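Local coordinates for protein phosphoribosylaminoimidazole-succinocarboxamide synthase (Ehrlichia chaffeensis str. Arkansas, PDB 3KRE) that catalyses the ATP-dependent joining of L-aspartate to 5-amino-1-(5-phosphoribosyl)imidazole-4-carboxylate, giving SAICAR in de novo purine biosynthesis, at residues E111-N116 with D196-F201; P137-Y142 with K171-S176; K32-F37 with V45-K50. All coordinates share one frame; numbering follows the deposited sequence.

Contact 1: E111-N116 with D196-F201. With EDO (1,2-ethanediol), chain G; EDO (1,2-ethanediol), chain F.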
loop_
_atom_site.group_PDB
_atom_site.type_symbol
_atom_site.label_atom_id
_atom_site.label_comp_id
_atom_site.label_asym_id
_atom_site.label_seq_id
_atom_site.Cartn_x
_atom_site.Cartn_y
_atom_site.Cartn_z
ATOM N N GLU A 111 3.966 9.297 -1.647
ATOM C CA GLU A 111 3.868 7.988 -1.000
ATOM C C GLU A 111 4.120 8.265 0.474
ATOM O O GLU A 111 5.105 8.926 0.805
ATOM C CB GLU A 111 4.925 7.057 -1.526
ATOM C CG GLU A 111 4.710 6.738 -2.983
ATOM C CD GLU A 111 5.620 5.663 -3.456
ATOM O OE1 GLU A 111 6.839 5.920 -3.561
ATOM O OE2 GLU A 111 5.120 4.568 -3.748
ATOM N N VAL A 112 3.225 7.810 1.341
ATOM C CA VAL A 112 3.412 7.957 2.772
ATOM C C VAL A 112 3.900 6.612 3.279
ATOM O O VAL A 112 3.226 5.594 3.103
ATOM C CB VAL A 112 2.104 8.346 3.471
ATOM C CG1 VAL A 112 2.374 8.644 4.933
ATOM C CG2 VAL A 112 1.433 9.552 2.742
ATOM N N VAL A 113 5.081 6.596 3.882
ATOM C CA VAL A 113 5.628 5.354 4.418
ATOM C C VAL A 113 5.577 5.449 5.915
ATOM O O VAL A 113 6.046 6.434 6.475
ATOM C CB VAL A 113 7.066 5.075 3.928
ATOM C CG1 VAL A 113 7.626 3.852 4.633
ATOM C CG2 VAL A 113 7.103 4.900 2.379
ATOM N N ILE A 114 4.973 4.449 6.547
ATOM C CA ILE A 114 4.814 4.364 7.984
ATOM C C ILE A 114 5.650 3.173 8.466
ATOM O O ILE A 114 5.476 2.046 7.989
ATOM C CB ILE A 114 3.329 4.172 8.404
ATOM C CG1 ILE A 114 2.448 5.308 7.876
ATOM C CG2 ILE A 114 3.231 4.173 9.900
ATOM C CD1 ILE A 114 1.968 5.121 6.445
ATOM N N ARG A 115 6.558 3.424 9.397
ATOM C CA ARG A 115 7.495 2.381 9.883
ATOM C C ARG A 115 7.325 2.123 11.377
ATOM O O ARG A 115 7.402 3.065 12.207
ATOM C CB ARG A 115 8.938 2.809 9.610
ATOM C CG ARG A 115 9.234 3.286 8.181
ATOM C CD ARG A 115 10.694 3.562 7.978
ATOM N NE ARG A 115 10.958 4.057 6.632
ATOM C CZ ARG A 115 11.159 3.292 5.559
ATOM N NH1 ARG A 115 11.159 1.978 5.648
ATOM N NH2 ARG A 115 11.403 3.858 4.397
ATOM N N ASN A 116 7.131 0.840 11.714
ATOM C CA ASN A 116 7.083 0.365 13.083
ATOM C C ASN A 116 8.402 -0.237 13.549
ATOM O O ASN A 116 8.782 -0.069 14.696
ATOM C CB ASN A 116 5.932 -0.620 13.268
ATOM C CG ASN A 116 4.588 0.036 13.045
ATOM O OD1 ASN A 116 4.315 1.075 13.624
ATOM N ND2 ASN A 116 3.763 -0.547 12.193
ATOM N N ASP A 196 6.219 -2.257 8.323
ATOM C CA ASP A 196 6.068 -0.957 7.737
ATOM C C ASP A 196 5.089 -1.105 6.583
ATOM O O ASP A 196 4.724 -2.224 6.243
ATOM C CB ASP A 196 7.405 -0.342 7.275
ATOM C CG ASP A 196 8.133 -1.141 6.163
ATOM O OD1 ASP A 196 7.499 -1.648 5.234
ATOM O OD2 ASP A 196 9.386 -1.218 6.190
ATOM N N PHE A 197 4.656 0.014 6.026
ATOM C CA PHE A 197 3.787 -0.003 4.857
ATOM C C PHE A 197 3.723 1.353 4.186
ATOM O O PHE A 197 4.164 2.334 4.760
ATOM C CB PHE A 197 2.378 -0.504 5.215
ATOM C CG PHE A 197 1.631 0.380 6.166
ATOM C CD1 PHE A 197 0.599 1.180 5.718
ATOM C CD2 PHE A 197 1.923 0.386 7.497
ATOM C CE1 PHE A 197 -0.117 1.976 6.597
ATOM C CE2 PHE A 197 1.194 1.180 8.402
ATOM C CZ PHE A 197 0.185 1.979 7.939
ATOM N N LYS A 198 3.254 1.368 2.927
ATOM C CA LYS A 198 3.171 2.554 2.104
ATOM C C LYS A 198 1.711 2.782 1.749
ATOM O O LYS A 198 0.990 1.843 1.362
ATOM C CB LYS A 198 4.006 2.383 0.819
ATOM C CG LYS A 198 4.008 3.568 -0.165
ATOM C CD LYS A 198 2.832 3.594 -1.139
ATOM C CE LYS A 198 2.999 2.673 -2.390
ATOM N NZ LYS A 198 1.619 2.290 -2.825
ATOM N N LEU A 199 1.284 4.039 1.851
ATOM C CA LEU A 199 -0.048 4.482 1.489
ATOM C C LEU A 199 0.016 5.550 0.405
ATOM O O LEU A 199 0.986 6.312 0.330
ATOM C CB LEU A 199 -0.749 5.123 2.694
ATOM C CG LEU A 199 -0.931 4.237 3.913
ATOM C CD1 LEU A 199 -1.628 5.059 5.031
ATOM C CD2 LEU A 199 -1.735 2.944 3.539
ATOM N N GLU A 200 -1.032 5.621 -0.409
ATOM C CA GLU A 200 -1.258 6.723 -1.323
ATOM C C GLU A 200 -2.678 7.179 -1.163
ATOM O O GLU A 200 -3.583 6.358 -0.930
ATOM C CB GLU A 200 -1.056 6.280 -2.789
ATOM C CG GLU A 200 0.386 5.924 -3.068
ATOM C CD GLU A 200 0.592 5.448 -4.492
ATOM O OE1 GLU A 200 -0.120 5.931 -5.406
ATOM O OE2 GLU A 200 1.505 4.626 -4.682
ATOM N N PHE A 201 -2.873 8.478 -1.315
ATOM C CA PHE A 201 -4.190 9.066 -1.175
ATOM C C PHE A 201 -4.527 9.844 -2.432
ATOM O O PHE A 201 -3.639 10.309 -3.148
ATOM C CB PHE A 201 -4.204 10.026 -0.001
ATOM C CG PHE A 201 -4.096 9.347 1.375
ATOM C CD1 PHE A 201 -5.224 9.085 2.141
ATOM C CD2 PHE A 201 -2.849 9.008 1.893
ATOM C CE1 PHE A 201 -5.087 8.468 3.407
ATOM C CE2 PHE A 201 -2.745 8.381 3.153
ATOM C CZ PHE A 201 -3.849 8.154 3.885
HETATM C C1 EDO G . 6.633 -0.337 2.398
HETATM O O1 EDO G . 7.477 -1.380 2.836
HETATM C C2 EDO G . 7.441 0.511 1.433
HETATM O O2 EDO G . 8.336 1.269 2.228
HETATM C C1 EDO F . 9.331 5.386 -2.093
HETATM O O1 EDO F . 8.998 4.397 -3.077
HETATM C C2 EDO F . 9.478 4.688 -0.767
HETATM O O2 EDO F . 10.616 3.846 -0.897
HETATM O O HOH W 1 10.816 0.142 7.899
#
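Ile114 lies over one face of the Phe197 ring, its CB 4.1 Å from the ring centroid and 28° off the ring normal, which meets the geometry of a CH-pi contact. The phenyl group is brought there by a chi1 of 64°, which sets CG between the backbone N and the carbonyl carbon and brings the ring against the side chain of Ile114 on the neighbouring strand. Ile114 CD1 also lies over this face, offset toward the rim, and reaches Leu199 CD1, 3.9 Å away, so one isoleucine touches two side chains of strand 196-199. Val112 extends the same apolar face. On the reverse face Arg115 and Asp196 lie side by side and point the same way, with guanidinium and carboxylate planes 89° apart. Their direct salt bridge is long, NH1 to OD2 3.7 Å, but a water receives a hydrogen from Arg115 NH1 and gives one to Asp196 OD2 at 2.6 Å. Val113 CG1 sits over the centre of the guanidinium, while Glu140 takes its NE and Arg224 holds Asp196 OD2. Further along, Lys198 NZ bridges to Glu200 OE2 at 3.0 Å and to Asp216, and Glu111 OE2 touches Lys198 CE rather than the amine. Four backbone bonds, two each in the pairs Val112-Leu199 and Ile114-Phe197, define the antiparallel register; Val112 N to Leu199 O measures 2.9 Å. Within the central antiparallel sheet, strand 133-143 flanks 110-115 on its other edge, and helix 166-189 packs against the face bearing Val112, Phe197 and Phe201.

Contact 2: P137-Y142 with K171-S176. With EDO (1,2-ethanediol), chain L.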
loop_
_atom_site.group_PDB
_atom_site.type_symbol
_atom_site.label_atom_id
_atom_site.label_comp_id
_atom_site.label_asym_id
_atom_site.label_seq_id
_atom_site.Cartn_x
_atom_site.Cartn_y
_atom_site.Cartn_z
ATOM N N PRO A 137 5.821 5.149 15.878
ATOM C CA PRO A 137 5.980 4.973 14.407
ATOM C C PRO A 137 6.594 6.182 13.707
ATOM O O PRO A 137 6.342 7.344 14.090
ATOM C CB PRO A 137 4.545 4.772 13.894
ATOM C CG PRO A 137 3.721 4.455 15.089
ATOM C CD PRO A 137 4.433 4.980 16.322
ATOM N N ILE A 138 7.350 5.901 12.657
ATOM C CA ILE A 138 7.997 6.911 11.861
ATOM C C ILE A 138 7.359 7.017 10.468
ATOM O O ILE A 138 7.399 6.080 9.687
ATOM C CB ILE A 138 9.511 6.632 11.699
ATOM C CG1 ILE A 138 10.184 6.670 13.060
ATOM C CG2 ILE A 138 10.161 7.688 10.763
ATOM C CD1 ILE A 138 11.623 6.218 13.104
ATOM N N ILE A 139 6.843 8.199 10.172
ATOM C CA ILE A 139 6.295 8.528 8.897
ATOM C C ILE A 139 7.356 9.236 8.083
ATOM O O ILE A 139 7.989 10.180 8.569
ATOM C CB ILE A 139 5.099 9.437 9.014
ATOM C CG1 ILE A 139 3.965 8.655 9.663
ATOM C CG2 ILE A 139 4.663 9.950 7.609
ATOM C CD1 ILE A 139 2.728 9.447 9.915
ATOM N N GLU A 140 7.526 8.771 6.867
ATOM C CA GLU A 140 8.348 9.446 5.863
ATOM C C GLU A 140 7.545 9.656 4.580
ATOM O O GLU A 140 6.732 8.795 4.195
ATOM C CB GLU A 140 9.576 8.613 5.570
ATOM C CG GLU A 140 10.599 8.410 6.724
ATOM C CD GLU A 140 11.799 7.575 6.315
ATOM O OE1 GLU A 140 11.589 6.541 5.650
ATOM O OE2 GLU A 140 12.945 7.952 6.637
ATOM N N PHE A 141 7.787 10.787 3.914
ATOM C CA PHE A 141 7.097 11.139 2.677
ATOM C C PHE A 141 8.020 11.054 1.480
ATOM O O PHE A 141 9.175 11.463 1.573
ATOM C CB PHE A 141 6.568 12.571 2.769
ATOM C CG PHE A 141 5.536 12.761 3.824
ATOM C CD1 PHE A 141 4.244 12.300 3.627
ATOM C CD2 PHE A 141 5.842 13.409 5.029
ATOM C CE1 PHE A 141 3.262 12.496 4.582
ATOM C CE2 PHE A 141 4.854 13.577 6.012
ATOM C CZ PHE A 141 3.567 13.127 5.786
ATOM N N TYR A 142 7.499 10.543 0.351
ATOM C CA TYR A 142 8.272 10.484 -0.887
ATOM C C TYR A 142 7.452 11.047 -2.023
ATOM O O TYR A 142 6.257 10.870 -2.074
ATOM C CB TYR A 142 8.693 9.055 -1.204
ATOM C CG TYR A 142 9.543 8.449 -0.135
ATOM C CD1 TYR A 142 10.915 8.415 -0.264
ATOM C CD2 TYR A 142 8.966 7.929 1.033
ATOM C CE1 TYR A 142 11.703 7.882 0.709
ATOM C CE2 TYR A 142 9.749 7.399 2.024
ATOM C CZ TYR A 142 11.132 7.364 1.849
ATOM O OH TYR A 142 11.935 6.838 2.838
ATOM N N LYS A 171 -3.804 16.175 8.507
ATOM C CA LYS A 171 -4.808 15.096 8.392
ATOM C C LYS A 171 -4.171 13.793 7.874
ATOM O O LYS A 171 -4.434 12.717 8.391
ATOM C CB LYS A 171 -5.947 15.520 7.481
ATOM C CG LYS A 171 -7.047 14.503 7.284
ATOM C CD LYS A 171 -7.955 14.338 8.487
ATOM C CE LYS A 171 -9.272 13.613 8.098
ATOM N NZ LYS A 171 -10.332 14.487 7.454
ATOM N N ILE A 172 -3.317 13.903 6.870
ATOM C CA ILE A 172 -2.731 12.705 6.278
ATOM C C ILE A 172 -1.890 11.951 7.304
ATOM O O ILE A 172 -1.849 10.713 7.316
ATOM C CB ILE A 172 -1.962 13.042 4.970
ATOM C CG1 ILE A 172 -1.900 11.823 4.052
ATOM C CG2 ILE A 172 -0.565 13.547 5.202
ATOM C CD1 ILE A 172 -1.504 12.216 2.634
ATOM N N LYS A 173 -1.255 12.689 8.204
ATOM C CA LYS A 173 -0.458 12.042 9.246
ATOM C C LYS A 173 -1.375 11.369 10.287
ATOM O O LYS A 173 -1.111 10.233 10.734
ATOM C CB LYS A 173 0.489 13.041 9.885
ATOM C CG LYS A 173 1.475 13.631 8.874
ATOM C CD LYS A 173 2.608 14.415 9.562
ATOM C CE LYS A 173 2.198 15.763 9.930
ATOM N NZ LYS A 173 3.304 16.415 10.742
ATOM N N ILE A 174 -2.451 12.040 10.646
ATOM C CA ILE A 174 -3.406 11.479 11.629
ATOM C C ILE A 174 -4.020 10.188 11.043
ATOM O O ILE A 174 -4.100 9.129 11.728
ATOM C CB ILE A 174 -4.513 12.479 11.968
ATOM C CG1 ILE A 174 -3.952 13.635 12.820
ATOM C CG2 ILE A 174 -5.697 11.769 12.661
ATOM C CD1 ILE A 174 -4.920 14.849 12.882
ATOM N N LEU A 175 -4.430 10.261 9.782
ATOM C CA LEU A 175 -5.045 9.110 9.104
ATOM C C LEU A 175 -4.048 7.966 8.985
ATOM O O LEU A 175 -4.417 6.805 9.195
ATOM C CB LEU A 175 -5.565 9.493 7.698
ATOM C CG LEU A 175 -6.774 10.425 7.652
ATOM C CD1 LEU A 175 -7.081 10.865 6.170
ATOM C CD2 LEU A 175 -8.037 9.780 8.321
ATOM N N SER A 176 -2.805 8.290 8.612
ATOM C CA SER A 176 -1.756 7.280 8.469
ATOM C C SER A 176 -1.505 6.551 9.771
ATOM O O SER A 176 -1.390 5.310 9.789
ATOM C CB SER A 176 -0.461 7.903 7.882
ATOM O OG SER A 176 -0.695 8.325 6.553
HETATM C C1 EDO L . 4.919 9.953 16.233
HETATM O O1 EDO L . 4.766 8.517 16.246
HETATM C C2 EDO L . 6.388 10.310 16.483
HETATM O O2 EDO L . 7.279 9.438 15.734
#
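Ile172 O is gripped twice, by Ser176 N at 2.9 Å and by Ser176 OG at 2.8 Å, the two donors reaching it from opposite faces of the carbonyl plane. This is the i to i+4 helical bond doubled by a serine hydroxyl, and it belongs to a helix-on-sheet packing in which helix 166-189 lies across strand 133-143 of the large antiparallel sheet. The short axes of 137-142 and 171-176 pass 10.3 Å apart at 135°, and no hydrogen bond joins the segments, so the contact rests on van der Waals packing, mostly between side chains. Because the serine hydroxyl is turned back to its own helix, with OG anti to the carbonyl carbon (chi1 -66°), Ser176 offers Ile139 a carbon: CB lies 4.1 Å from Ile139 CD1. That methyl also rests near Lys173 O. Phe141, two residues on and on the same side of the strand as Ile139, brings the end of its ring to Ile172 and Lys173. Ile139 CG2 covers one face of the ring near the rim, and Ile172 CG2 approaches CE1 obliquely as the two side chains slide past each other in opposite directions. Lys173 takes part with its aliphatic stem, crossing Phe141 at about a right angle, while its NZ bridges to Glu155. Ile172 and Ser176 also reach Phe201 of strand 192-204. At the ring's edge, close to its plane, Lys173 CG stands 3.8 Å from Phe141 CZ.

Contact 3: K32-F37 with V45-K50; sequences KAKIIF and VIQHFK. With EDO (1,2-ethanediol), chain K.
The edge of the Phe37 ring is directed at the face of His48 in an offset edge-to-face pair, centroids 5.7 Å apart and planes at 89°. Phe37 CE2 comes within 3.7 Å of His48 CB, while Ile35 CG2 covers one face of the phenyl group toward its rim. At the imidazole edge NE2 shares a 2.9 Å hydrogen bond with O1 of an ethanediol, and ND1 is bonded to Glu99, so both ring nitrogens are engaged. Across the sheet, the Phe49 ring carries Lys34 CD over one face, 3.9 Å from its centroid and 23° off the normal, a CH-pi contact. Lys34 runs beside the ring in the same direction, then bends at chi3 (-62°) and chi4, past the amide of Gln47, whose NE2 is hydrogen-bonded to Asp216 O, to put its amine at Glu217 and Asp216. Ile36 CG2 packs on Val45 CB at 3.7 Å. The backbone evidence identifies a beta hairpin: Ile35-His48 and Phe37-Ile46 are hydrogen-bonded antiparallel pairs, with Ile35 N to His48 O at 2.8 Å, and Lys50 N adds a bond to Ala33 O. The buried Lys34 N, by contrast, has no partner. Lys50 lays its CD 3.8 Å from Ile35 CG1. Both lysines therefore spend their methylenes on apolar neighbours and their charges on acids beyond the paired segments, linking the hairpin to Asp216 and Glu217 through Lys34 and to Glu30 and Glu52 through Lys50.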
loop_
_atom_site.group_PDB
_atom_site.type_symbol
_atom_site.label_atom_id
_atom_site.label_comp_id
_atom_site.label_asym_id
_atom_site.label_seq_id
_atom_site.Cartn_x
_atom_site.Cartn_y
_atom_site.Cartn_z
ATOM N N LYS A 32 3.352 -0.504 -12.221
ATOM C CA LYS A 32 4.228 -1.675 -12.252
ATOM C C LYS A 32 3.467 -3.002 -12.019
ATOM O O LYS A 32 3.831 -4.034 -12.641
ATOM C CB LYS A 32 5.431 -1.480 -11.334
ATOM C CG LYS A 32 6.492 -0.576 -11.984
ATOM C CD LYS A 32 7.666 -0.297 -11.071
ATOM C CE LYS A 32 7.600 1.065 -10.403
ATOM N NZ LYS A 32 8.859 1.304 -9.639
ATOM N N ALA A 33 2.387 -2.952 -11.219
ATOM C CA ALA A 33 1.662 -4.152 -10.799
ATOM C C ALA A 33 0.136 -4.136 -11.073
ATOM O O ALA A 33 -0.536 -5.137 -10.877
ATOM C CB ALA A 33 1.917 -4.381 -9.321
ATOM N N LYS A 34 -0.418 -3.006 -11.489
ATOM C CA LYS A 34 -1.841 -2.895 -11.658
ATOM C C LYS A 34 -2.145 -2.120 -12.965
ATOM O O LYS A 34 -1.277 -1.412 -13.489
ATOM C CB LYS A 34 -2.465 -2.165 -10.454
ATOM C CG LYS A 34 -2.335 -2.895 -9.115
ATOM C CD LYS A 34 -3.066 -2.180 -7.970
ATOM C CE LYS A 34 -2.516 -0.787 -7.701
ATOM N NZ LYS A 34 -1.094 -0.804 -7.223
ATOM N N ILE A 35 -3.333 -2.345 -13.502
ATOM C CA ILE A 35 -3.882 -1.598 -14.633
ATOM C C ILE A 35 -5.183 -0.991 -14.143
ATOM O O ILE A 35 -5.952 -1.656 -13.450
ATOM C CB ILE A 35 -4.231 -2.514 -15.799
ATOM C CG1 ILE A 35 -3.010 -3.289 -16.303
ATOM C CG2 ILE A 35 -4.858 -1.711 -16.969
ATOM C CD1 ILE A 35 -3.429 -4.435 -17.259
ATOM N N ILE A 36 -5.407 0.277 -14.465
ATOM C CA ILE A 36 -6.700 0.898 -14.212
ATOM C C ILE A 36 -7.472 0.918 -15.542
ATOM O O ILE A 36 -6.983 1.473 -16.531
ATOM C CB ILE A 36 -6.536 2.311 -13.673
ATOM C CG1 ILE A 36 -5.660 2.314 -12.407
ATOM C CG2 ILE A 36 -7.906 2.963 -13.467
ATOM C CD1 ILE A 36 -6.063 1.305 -11.327
ATOM N N PHE A 37 -8.665 0.320 -15.568
ATOM C CA PHE A 37 -9.514 0.327 -16.755
ATOM C C PHE A 37 -10.692 1.254 -16.589
ATOM O O PHE A 37 -11.294 1.355 -15.507
ATOM C CB PHE A 37 -10.086 -1.071 -17.073
ATOM C CG PHE A 37 -9.057 -2.069 -17.555
ATOM C CD1 PHE A 37 -8.587 -2.029 -18.863
ATOM C CD2 PHE A 37 -8.583 -3.067 -16.716
ATOM C CE1 PHE A 37 -7.660 -2.950 -19.310
ATOM C CE2 PHE A 37 -7.618 -3.994 -17.164
ATOM C CZ PHE A 37 -7.170 -3.935 -18.457
ATOM N N VAL A 45 -13.778 3.349 -11.922
ATOM C CA VAL A 45 -12.781 2.630 -12.696
ATOM C C VAL A 45 -12.520 1.256 -12.097
ATOM O O VAL A 45 -12.919 0.980 -10.950
ATOM C CB VAL A 45 -11.485 3.453 -12.844
ATOM C CG1 VAL A 45 -11.771 4.662 -13.731
ATOM C CG2 VAL A 45 -10.858 3.847 -11.476
ATOM N N ILE A 46 -11.904 0.379 -12.895
ATOM C CA ILE A 46 -11.585 -0.971 -12.430
ATOM C C ILE A 46 -10.112 -1.027 -12.127
ATOM O O ILE A 46 -9.280 -0.671 -12.974
ATOM C CB ILE A 46 -11.954 -2.060 -13.473
ATOM C CG1 ILE A 46 -13.458 -2.140 -13.643
ATOM C CG2 ILE A 46 -11.332 -3.462 -13.097
ATOM C CD1 ILE A 46 -13.866 -2.914 -14.834
ATOM N N GLN A 47 -9.776 -1.440 -10.906
ATOM C CA GLN A 47 -8.399 -1.674 -10.535
ATOM C C GLN A 47 -8.135 -3.156 -10.744
ATOM O O GLN A 47 -8.773 -3.988 -10.100
ATOM C CB GLN A 47 -8.177 -1.254 -9.078
ATOM C CG GLN A 47 -6.754 -1.321 -8.586
ATOM C CD GLN A 47 -6.627 -0.984 -7.103
ATOM O OE1 GLN A 47 -7.214 -1.635 -6.247
ATOM N NE2 GLN A 47 -5.870 0.030 -6.807
ATOM N N HIS A 48 -7.228 -3.455 -11.686
ATOM C CA HIS A 48 -6.945 -4.811 -12.129
ATOM C C HIS A 48 -5.524 -5.154 -11.683
ATOM O O HIS A 48 -4.548 -4.435 -12.012
ATOM C CB HIS A 48 -7.109 -4.934 -13.644
ATOM C CG HIS A 48 -6.674 -6.256 -14.200
ATOM N ND1 HIS A 48 -7.575 -7.194 -14.668
ATOM C CD2 HIS A 48 -5.442 -6.789 -14.387
ATOM C CE1 HIS A 48 -6.914 -8.256 -15.100
ATOM N NE2 HIS A 48 -5.619 -8.043 -14.934
ATOM N N PHE A 49 -5.418 -6.226 -10.891
ATOM C CA PHE A 49 -4.126 -6.671 -10.348
ATOM C C PHE A 49 -3.433 -7.640 -11.289
ATOM O O PHE A 49 -3.984 -8.701 -11.576
ATOM C CB PHE A 49 -4.324 -7.293 -8.956
ATOM C CG PHE A 49 -4.715 -6.286 -7.901
ATOM C CD1 PHE A 49 -3.786 -5.858 -6.925
ATOM C CD2 PHE A 49 -5.978 -5.740 -7.891
ATOM C CE1 PHE A 49 -4.187 -4.920 -5.950
ATOM C CE2 PHE A 49 -6.348 -4.801 -6.927
ATOM C CZ PHE A 49 -5.451 -4.412 -5.979
ATOM N N LYS A 50 -2.245 -7.256 -11.772
ATOM C CA LYS A 50 -1.403 -8.129 -12.559
ATOM C C LYS A 50 -0.546 -9.069 -11.709
ATOM O O LYS A 50 -0.463 -8.958 -10.482
ATOM C CB LYS A 50 -0.469 -7.308 -13.456
ATOM C CG LYS A 50 -1.179 -6.374 -14.405
ATOM C CD LYS A 50 -0.189 -5.677 -15.331
ATOM C CE LYS A 50 0.562 -4.549 -14.675
ATOM N NZ LYS A 50 1.708 -4.071 -15.555
HETATM C C1 EDO K . -2.883 -10.738 -15.279
HETATM O O1 EDO K . -3.170 -9.389 -15.655
HETATM C C2 EDO K . -1.483 -11.182 -15.739
HETATM O O2 EDO K . -0.362 -10.550 -15.055
#

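All three contacts reach one large antiparallel sheet. Contacts 1 and 2 adjoin, centres 7 Å apart: strands 110-115 and 133-143 are neighbours, and the Arg115-Glu140 salt bridge (NE to OE1 2.7 Å) joins them directly. Contact 2 is nested in the chain loop closed by contact 1, and helix 166-189 leads into strand 192-204. Contact 3 closes earlier, about 20 Å from contact 1 between centres, and is only partly buried. Contacts 1 and 3 pair strands through backbone bonds, with charged chains beside apolar ones; contact 2, buried like contact 1, joins helix to sheet through side chains without a hydrogen bond between its segments.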